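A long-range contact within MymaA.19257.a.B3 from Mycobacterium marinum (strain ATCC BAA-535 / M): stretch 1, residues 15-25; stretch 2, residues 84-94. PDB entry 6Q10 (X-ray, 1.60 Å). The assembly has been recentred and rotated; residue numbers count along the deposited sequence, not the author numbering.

Stretch 1, residues 15-25: SRTEMTDVTPA
Stretch 2 84-94: GQATAAAVWLV

How are the two backbones laid against each other? Residues 16-20 form a short helix, and S15 caps it, its OG accepting from E18 N at 3.0 Å. A second helix begins at Q85. The N-to-C directions of the helices differ by 108°, and their axes come no closer than 11.0 Å. After the first helix, V22-A25 runs extended (phi -66 to -86°, psi 123 to 153°). Its P24 CA lies 4.6 Å from A90 CA.

What does W92, which has the most area covered, meet? With chi1 -164° (t) and chi2 39°, its indole reaches the first helix: CE3 is 3.2 Å from M19 CG, a tight apolar contact, and CH2 is 3.7 Å from R16 CA. T20 N approaches the ring edge, 3.8 Å from W92 CZ3.

How does M19 fill the space beside it? Its t, p, p side chain (-175°, 65°, 44°) curls so that SD sits 3.9 Å from A89 CB. V22, chi1 t, joins there, its CG1 3.8 Å from A89 CB.

What fixes the extended segment? A25 N donates to A86 O (2.9 Å, 163°), the one hydrogen bond between the stretches. A86 O also accepts from A90 N at 3.1 Å. Methyls meet alongside, A25 CB lying 4.0 Å from A86 CB, while P24 CB packs 4.0 Å from A90 CB.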

# COMPACT_ATOMS: atom_id res chain seq x y z
N SER A 15 -13.03 -4.92 1.18
CA SER A 15 -12.83 -6.24 0.58
C SER A 15 -11.87 -6.20 -0.60
O SER A 15 -11.70 -5.16 -1.26
CB SER A 15 -14.17 -6.84 0.11
OG SER A 15 -14.69 -6.08 -0.96
N ARG A 16 -11.20 -7.33 -0.82
CA ARG A 16 -10.41 -7.49 -2.04
C ARG A 16 -11.25 -7.19 -3.27
O ARG A 16 -10.78 -6.58 -4.24
CB ARG A 16 -9.85 -8.92 -2.09
CG ARG A 16 -9.25 -9.30 -3.42
CD ARG A 16 -9.22 -10.83 -3.60
NE ARG A 16 -10.49 -11.33 -4.13
CZ ARG A 16 -11.25 -12.26 -3.55
NH1 ARG A 16 -10.86 -12.83 -2.42
NH2 ARG A 16 -12.39 -12.62 -4.12
N THR A 17 -12.51 -7.64 -3.26
CA THR A 17 -13.37 -7.45 -4.42
C THR A 17 -13.56 -5.98 -4.72
O THR A 17 -13.41 -5.54 -5.87
CB THR A 17 -14.70 -8.14 -4.17
OG1 THR A 17 -14.47 -9.54 -4.00
CG2 THR A 17 -15.66 -7.88 -5.31
N GLU A 18 -13.87 -5.19 -3.69
CA GLU A 18 -14.09 -3.77 -3.90
C GLU A 18 -12.81 -3.08 -4.34
O GLU A 18 -12.82 -2.29 -5.30
CB GLU A 18 -14.63 -3.13 -2.63
CG GLU A 18 -14.78 -1.60 -2.79
CD GLU A 18 -15.52 -0.95 -1.64
OE1 GLU A 18 -15.90 -1.67 -0.69
OE2 GLU A 18 -15.72 0.29 -1.69
N MET A 19 -11.68 -3.39 -3.70
CA MET A 19 -10.47 -2.64 -4.04
C MET A 19 -9.92 -3.01 -5.41
O MET A 19 -9.22 -2.19 -6.03
CB MET A 19 -9.40 -2.83 -2.97
CG MET A 19 -8.13 -1.95 -3.20
SD MET A 19 -8.34 -0.15 -3.08
CE MET A 19 -9.32 -0.37 -1.63
N THR A 20 -10.16 -4.23 -5.89
CA THR A 20 -9.66 -4.60 -7.21
C THR A 20 -10.23 -3.71 -8.30
O THR A 20 -9.57 -3.51 -9.33
CB THR A 20 -9.99 -6.07 -7.48
OG1 THR A 20 -9.27 -6.86 -6.54
CG2 THR A 20 -9.58 -6.46 -8.89
N ASP A 21 -11.40 -3.12 -8.08
CA ASP A 21 -12.01 -2.26 -9.09
C ASP A 21 -11.52 -0.82 -9.03
O ASP A 21 -11.94 -0.02 -9.88
CB ASP A 21 -13.53 -2.29 -8.94
CG ASP A 21 -14.13 -3.59 -9.45
OD1 ASP A 21 -13.48 -4.27 -10.27
OD2 ASP A 21 -15.26 -3.93 -9.02
N VAL A 22 -10.65 -0.46 -8.09
CA VAL A 22 -10.15 0.91 -7.98
C VAL A 22 -8.95 1.08 -8.90
O VAL A 22 -8.01 0.28 -8.87
CB VAL A 22 -9.79 1.23 -6.53
CG1 VAL A 22 -9.12 2.64 -6.44
CG2 VAL A 22 -11.03 1.12 -5.64
N THR A 23 -8.97 2.11 -9.74
CA THR A 23 -7.81 2.40 -10.57
C THR A 23 -6.70 2.98 -9.70
O THR A 23 -6.93 3.99 -9.01
CB THR A 23 -8.17 3.40 -11.66
OG1 THR A 23 -9.20 2.83 -12.48
CG2 THR A 23 -6.96 3.67 -12.51
N PRO A 24 -5.51 2.37 -9.67
CA PRO A 24 -4.44 2.89 -8.81
C PRO A 24 -4.00 4.27 -9.28
O PRO A 24 -4.02 4.60 -10.47
CB PRO A 24 -3.31 1.87 -8.94
CG PRO A 24 -3.90 0.68 -9.66
CD PRO A 24 -5.16 1.10 -10.33
N ALA A 25 -3.58 5.06 -8.29
CA ALA A 25 -3.03 6.39 -8.51
C ALA A 25 -1.71 6.35 -9.27
O ALA A 25 -0.94 5.40 -9.16
CB ALA A 25 -2.79 7.08 -7.16
N GLY A 84 -8.29 8.83 -0.49
CA GLY A 84 -7.00 8.22 -0.72
C GLY A 84 -7.10 6.84 -1.32
O GLY A 84 -6.08 6.14 -1.37
N GLN A 85 -8.28 6.44 -1.79
CA GLN A 85 -8.43 5.04 -2.18
C GLN A 85 -7.57 4.67 -3.38
O GLN A 85 -7.07 3.54 -3.46
CB GLN A 85 -9.91 4.69 -2.42
CG GLN A 85 -10.56 5.30 -3.63
CD GLN A 85 -11.99 4.80 -3.80
OE1 GLN A 85 -12.58 4.23 -2.87
NE2 GLN A 85 -12.55 4.98 -5.00
N ALA A 86 -7.36 5.60 -4.33
CA ALA A 86 -6.50 5.24 -5.47
C ALA A 86 -5.05 5.10 -5.05
O ALA A 86 -4.34 4.24 -5.57
CB ALA A 86 -6.63 6.28 -6.59
N THR A 87 -4.58 5.92 -4.10
CA THR A 87 -3.26 5.70 -3.57
C THR A 87 -3.16 4.36 -2.87
O THR A 87 -2.19 3.63 -3.04
CB THR A 87 -2.90 6.84 -2.62
OG1 THR A 87 -2.78 8.04 -3.40
CG2 THR A 87 -1.58 6.55 -1.94
N ALA A 88 -4.18 4.03 -2.07
CA ALA A 88 -4.15 2.74 -1.40
C ALA A 88 -4.10 1.60 -2.40
O ALA A 88 -3.42 0.59 -2.18
CB ALA A 88 -5.37 2.60 -0.49
N ALA A 89 -4.80 1.75 -3.54
CA ALA A 89 -4.77 0.70 -4.56
C ALA A 89 -3.37 0.55 -5.13
O ALA A 89 -2.96 -0.57 -5.47
CB ALA A 89 -5.76 1.04 -5.68
N ALA A 90 -2.66 1.67 -5.30
CA ALA A 90 -1.28 1.61 -5.79
C ALA A 90 -0.37 0.92 -4.77
O ALA A 90 0.44 0.07 -5.15
CB ALA A 90 -0.77 3.04 -6.09
N VAL A 91 -0.48 1.29 -3.49
CA VAL A 91 0.30 0.63 -2.46
C VAL A 91 -0.02 -0.87 -2.42
O VAL A 91 0.86 -1.71 -2.22
CB VAL A 91 0.07 1.29 -1.09
CG1 VAL A 91 0.87 0.57 -0.01
CG2 VAL A 91 0.48 2.77 -1.17
N TRP A 92 -1.30 -1.22 -2.60
CA TRP A 92 -1.70 -2.62 -2.48
C TRP A 92 -1.07 -3.50 -3.55
O TRP A 92 -0.94 -4.71 -3.36
CB TRP A 92 -3.24 -2.67 -2.53
CG TRP A 92 -3.89 -3.93 -2.06
CD1 TRP A 92 -3.54 -4.72 -1.01
CD2 TRP A 92 -5.06 -4.51 -2.64
NE1 TRP A 92 -4.44 -5.76 -0.89
CE2 TRP A 92 -5.37 -5.67 -1.90
CE3 TRP A 92 -5.86 -4.18 -3.74
CZ2 TRP A 92 -6.46 -6.49 -2.22
CZ3 TRP A 92 -6.94 -4.99 -4.05
CH2 TRP A 92 -7.23 -6.12 -3.29
N LEU A 93 -0.68 -2.92 -4.69
CA LEU A 93 0.04 -3.67 -5.71
C LEU A 93 1.34 -4.25 -5.17
O LEU A 93 1.71 -5.37 -5.51
CB LEU A 93 0.36 -2.76 -6.89
CG LEU A 93 -0.87 -2.31 -7.67
CD1 LEU A 93 -0.43 -1.20 -8.63
CD2 LEU A 93 -1.49 -3.48 -8.46
N VAL A 94 2.06 -3.47 -4.36
CA VAL A 94 3.37 -3.89 -3.89
C VAL A 94 3.32 -4.42 -2.46
O VAL A 94 4.31 -4.99 -1.99
CB VAL A 94 4.41 -2.76 -4.04
CG1 VAL A 94 4.65 -2.49 -5.55
CG2 VAL A 94 3.97 -1.47 -3.33